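Local coordinates for Serine/threonine protein phosphatase Stp1 (Streptococcus agalactiae, PDB 2PK0) that removes phosphate from phosphoserine and phosphothreonine residues of proteins, as a metal-dependent phosphatase of the PP2C family, at residues M102-E107 and Q169-A174; S142-L147 and Q163-T168. All blocks are in the same frame, centred on the assembly; numbering follows the deposited sequence.

Contact 1 of 2, residues M102-E107 and Q169-A174; sequences MGTTIE and QSIGQA
Two backbone hydrogen bonds tie Thr-104 to Ile-171. The amide N of Thr-104 donates to O of Ile-171 over 2.9 Å, and N of Ile-171 donates back to O of Thr-104 over 2.8 Å. Both donors lie in the plane of the carbonyl they address, and both bonds are fairly straight. This is a single antiparallel bridge of the hydrogen-bonded kind. On the 169-174 side it is loop, not strand.

Beside the bridge, CA of Gly-103 makes a CA-H...O contact with O of Ile-171.

The setting is the PP2C fold, in which two antiparallel sheets pack together and helices cover their outer faces. Strand 103-112 is the middle strand of one sheet, between 35-43 and 115-121. The loop ahead of strand 180-185 lies against its start, and helices 48-64 and 72-96 cover the apolar side chains here.

The packing centres on Ile-171. Its CG1 stands anti to the carbonyl carbon, chi1 -81°, and the extended chain carries CD1 to Ile-106. The two isoleucines cross obliquely, with CD1 of Ile-171 3.7 Å from CG2 of Ile-106. On its other branch, CG2 of Ile-171 lies alongside CG2 of Thr-104 at 4.0 Å. CB of Ser-170 rests against O of Thr-104 at 3.6 Å.

The remaining polar links use side chains and one water. Thr-104 has its OG1 anti to the backbone N, chi1 179°. From there OG1 donates to O of Thr-105 over 2.7 Å, on a lone pair, a bond within segment 102-107. The water donates to O of Met-102 over 2.9 Å and is hydrogen-bonded to OG of Ser-170.

Contact 2 of 2, residues S142-L147 and Q163-T168; sequences SLVNEL and QKNIIT
Ser-142 is the N-cap of helix 143-149, and the loop at 163-168 runs across this helix start. The close part of the contact is here. N of Leu-143, in the first turn, gives a weak, bent hydrogen bond to O of Ile-166 over 3.0 Å, with an N-H...O angle of 133°. CA of Ser-142 adds a CA-H...O contact to the same oxygen. Methyl CG2 of Thr-168 lies 3.5 Å from C of Ser-142. Within 142-147, OG of Ser-142, between the backbone N and the carbonyl carbon, takes a weak capping bond from N of Asn-145 at 3.3 Å.

A water links the two segments beside this. It accepts from N of Val-144 over 3.1 Å and donates to OD1 of Asn-165. Its bond from N of Ile-166 is weak.

The outer side is looser. Leu-143 and Ile-166 lie side by side, pointing the same way, with their CD1 atoms 4.1 Å apart. Glu-146 reaches tip to tip toward Thr-168, and its OE1 meets only methyl CG2 there, at 3.7 Å. Both Ile-166 and Glu-146 are exposed.

Ile-167 turns away from the helix and touches Asp-123, while the backbone of Thr-168 bonds to His-141. The contact thus sets helix 143-149, which follows strand 133-136, against the loop between helix 155-159 and strand 180-185.

Overall arrangement
Contacts 1 and 2 share one continuous run of chain, 163-174. Contact 2 is nested inside the loop closed by contact 1, and their centres are about 15 Å apart. They touch where CG2 of Thr-105 packs on CD1 of Ile-167 at 3.8 Å. Both lie near the metal site. The side chain of Thr-104 is about 7 Å from a bound magnesium ion, and that of Ile-167 about 8 Å. Asp-41 binds both magnesium ions, one together with Gly-42, the other with Asp-197 and Asp-236. N of Asp-41 is hydrogen-bonded to OG1 of Thr-105. Contact 1 is buried, contact 2 at the surface.

Contact 1 of 2, residues M102-E107 and Q169-A174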
# COMPACT_ATOMS: atom_id res chain seq x y z
N MET A 102 -4.47 -16.74 7.11
CA MET A 102 -5.16 -15.63 6.46
C MET A 102 -4.69 -14.29 7.00
O MET A 102 -4.58 -14.10 8.22
CB MET A 102 -6.66 -15.74 6.69
CG MET A 102 -7.43 -14.59 6.12
SD MET A 102 -9.06 -15.11 5.62
CE MET A 102 -9.98 -14.56 6.99
N GLY A 103 -4.42 -13.37 6.08
CA GLY A 103 -4.01 -12.04 6.48
C GLY A 103 -3.72 -11.14 5.30
O GLY A 103 -3.57 -11.62 4.17
N THR A 104 -3.61 -9.84 5.56
CA THR A 104 -3.27 -8.91 4.51
C THR A 104 -2.37 -7.76 4.96
O THR A 104 -2.40 -7.37 6.12
CB THR A 104 -4.53 -8.35 3.82
OG1 THR A 104 -4.13 -7.42 2.81
CG2 THR A 104 -5.44 -7.65 4.81
N THR A 105 -1.57 -7.21 4.05
CA THR A 105 -0.95 -5.92 4.31
C THR A 105 -2.00 -4.82 4.12
O THR A 105 -3.06 -5.07 3.54
CB THR A 105 0.21 -5.59 3.34
OG1 THR A 105 -0.32 -5.28 2.05
CG2 THR A 105 1.19 -6.72 3.25
N ILE A 106 -1.72 -3.61 4.58
CA ILE A 106 -2.54 -2.47 4.18
C ILE A 106 -1.75 -1.18 3.94
O ILE A 106 -0.76 -0.90 4.61
CB ILE A 106 -3.73 -2.19 5.14
CG1 ILE A 106 -4.89 -1.55 4.37
CG2 ILE A 106 -3.30 -1.32 6.34
CD1 ILE A 106 -5.93 -0.90 5.26
N GLU A 107 -2.18 -0.43 2.92
CA GLU A 107 -1.86 0.98 2.78
C GLU A 107 -3.17 1.74 2.60
O GLU A 107 -3.93 1.49 1.66
CB GLU A 107 -0.96 1.26 1.56
CG GLU A 107 0.35 0.49 1.50
CD GLU A 107 1.21 0.64 2.75
OE1 GLU A 107 1.23 1.73 3.35
OE2 GLU A 107 1.86 -0.34 3.15
N GLN A 169 4.12 -8.33 10.82
CA GLN A 169 2.71 -8.12 11.16
C GLN A 169 1.80 -8.00 9.94
O GLN A 169 2.23 -7.59 8.88
CB GLN A 169 2.51 -6.94 12.10
CG GLN A 169 2.88 -5.62 11.56
CD GLN A 169 2.56 -4.53 12.53
OE1 GLN A 169 1.78 -4.72 13.47
NE2 GLN A 169 3.16 -3.37 12.33
N SER A 170 0.55 -8.39 10.11
CA SER A 170 -0.40 -8.29 9.03
C SER A 170 -1.74 -8.13 9.67
O SER A 170 -1.89 -8.44 10.84
CB SER A 170 -0.40 -9.56 8.20
OG SER A 170 -0.87 -10.66 8.97
N ILE A 171 -2.71 -7.64 8.92
CA ILE A 171 -4.06 -7.56 9.40
C ILE A 171 -4.66 -8.94 9.32
O ILE A 171 -4.58 -9.58 8.28
CB ILE A 171 -4.86 -6.55 8.58
CG1 ILE A 171 -4.54 -5.15 9.09
CG2 ILE A 171 -6.37 -6.84 8.65
CD1 ILE A 171 -5.02 -4.08 8.18
N GLY A 172 -5.23 -9.39 10.45
CA GLY A 172 -5.74 -10.75 10.64
C GLY A 172 -4.89 -11.59 11.59
O GLY A 172 -4.85 -12.81 11.48
N GLN A 173 -4.20 -10.93 12.53
CA GLN A 173 -3.33 -11.62 13.48
C GLN A 173 -3.92 -11.54 14.91
O GLN A 173 -4.79 -10.70 15.19
CB GLN A 173 -1.93 -11.01 13.44
CG GLN A 173 -1.93 -9.55 13.85
CD GLN A 173 -0.56 -8.97 14.05
OE1 GLN A 173 -0.36 -8.06 14.86
NE2 GLN A 173 0.41 -9.48 13.30
N ALA A 174 -3.43 -12.40 15.80
CA ALA A 174 -3.98 -12.49 17.17
C ALA A 174 -3.76 -11.24 18.03
O ALA A 174 -4.70 -10.74 18.64
CB ALA A 174 -3.48 -13.73 17.88
O HOH W 1 -2.50 -12.85 9.88

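Contact 2 of 2, residues S142-L147 and Q163-T168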
# COMPACT_ATOMS: atom_id res chain seq x y z
N SER A 142 9.20 -6.27 8.51
CA SER A 142 9.83 -7.48 8.05
C SER A 142 10.83 -7.92 9.09
O SER A 142 11.14 -7.17 10.01
CB SER A 142 10.59 -7.21 6.75
OG SER A 142 11.76 -6.42 6.98
N LEU A 143 11.34 -9.14 8.92
CA LEU A 143 12.33 -9.70 9.82
C LEU A 143 13.63 -8.92 9.79
O LEU A 143 14.15 -8.57 10.86
CB LEU A 143 12.56 -11.18 9.51
CG LEU A 143 13.17 -12.11 10.57
CD1 LEU A 143 12.50 -13.46 10.48
CD2 LEU A 143 14.65 -12.29 10.38
N VAL A 144 14.16 -8.64 8.59
CA VAL A 144 15.45 -7.96 8.47
C VAL A 144 15.44 -6.55 9.06
O VAL A 144 16.45 -6.12 9.61
CB VAL A 144 16.10 -7.98 7.02
CG1 VAL A 144 15.95 -9.32 6.41
CG2 VAL A 144 15.53 -6.93 6.07
N ASN A 145 14.30 -5.85 9.00
CA ASN A 145 14.20 -4.53 9.64
C ASN A 145 14.15 -4.58 11.16
O ASN A 145 14.57 -3.64 11.80
CB ASN A 145 13.02 -3.70 9.09
CG ASN A 145 13.27 -3.17 7.69
OD1 ASN A 145 14.39 -3.17 7.20
ND2 ASN A 145 12.22 -2.74 7.04
N GLU A 146 13.65 -5.68 11.73
CA GLU A 146 13.69 -5.87 13.18
C GLU A 146 15.12 -6.08 13.68
O GLU A 146 15.51 -5.52 14.72
CB GLU A 146 12.82 -7.05 13.63
CG GLU A 146 11.34 -6.77 13.51
CD GLU A 146 10.50 -7.55 14.50
OE1 GLU A 146 10.69 -8.80 14.63
OE2 GLU A 146 9.62 -6.91 15.13
N LEU A 147 15.88 -6.87 12.91
CA LEU A 147 17.29 -7.12 13.19
C LEU A 147 18.13 -5.83 13.13
O LEU A 147 19.06 -5.66 13.93
CB LEU A 147 17.86 -8.18 12.24
CG LEU A 147 17.32 -9.62 12.27
CD1 LEU A 147 17.95 -10.46 11.17
CD2 LEU A 147 17.50 -10.31 13.63
N GLN A 163 17.73 -14.16 2.38
CA GLN A 163 16.40 -14.76 2.57
C GLN A 163 15.29 -13.83 2.07
O GLN A 163 15.45 -12.61 2.03
CB GLN A 163 16.14 -15.08 4.04
CG GLN A 163 16.57 -16.45 4.51
CD GLN A 163 16.31 -16.67 6.01
OE1 GLN A 163 16.74 -17.68 6.59
NE2 GLN A 163 15.62 -15.70 6.66
N LYS A 164 14.15 -14.42 1.70
CA LYS A 164 12.99 -13.64 1.29
C LYS A 164 12.37 -12.97 2.52
O LYS A 164 12.54 -13.47 3.64
CB LYS A 164 11.97 -14.53 0.58
N ASN A 165 11.69 -11.85 2.31
CA ASN A 165 11.07 -11.11 3.40
C ASN A 165 9.99 -11.90 4.15
O ASN A 165 8.94 -12.21 3.60
CB ASN A 165 10.51 -9.75 2.92
CG ASN A 165 11.61 -8.68 2.69
OD1 ASN A 165 12.62 -8.63 3.41
ND2 ASN A 165 11.39 -7.83 1.69
N ILE A 166 10.26 -12.23 5.41
CA ILE A 166 9.24 -12.78 6.30
C ILE A 166 8.54 -11.62 7.01
O ILE A 166 9.17 -10.85 7.73
CB ILE A 166 9.82 -13.76 7.35
CG1 ILE A 166 10.50 -14.96 6.67
CG2 ILE A 166 8.73 -14.24 8.31
CD1 ILE A 166 12.04 -14.92 6.70
N ILE A 167 7.24 -11.48 6.81
CA ILE A 167 6.48 -10.37 7.36
C ILE A 167 6.28 -10.51 8.89
O ILE A 167 6.12 -11.62 9.41
CB ILE A 167 5.16 -10.23 6.58
CG1 ILE A 167 4.71 -8.78 6.51
CG2 ILE A 167 4.06 -11.16 7.11
CD1 ILE A 167 3.62 -8.59 5.50
N THR A 168 6.36 -9.40 9.61
CA THR A 168 6.27 -9.45 11.07
C THR A 168 4.92 -9.01 11.64
O THR A 168 4.63 -9.28 12.81
CB THR A 168 7.42 -8.70 11.81
OG1 THR A 168 7.43 -7.30 11.48
CG2 THR A 168 8.75 -9.33 11.51
O HOH W 2 12.58 -9.99 6.32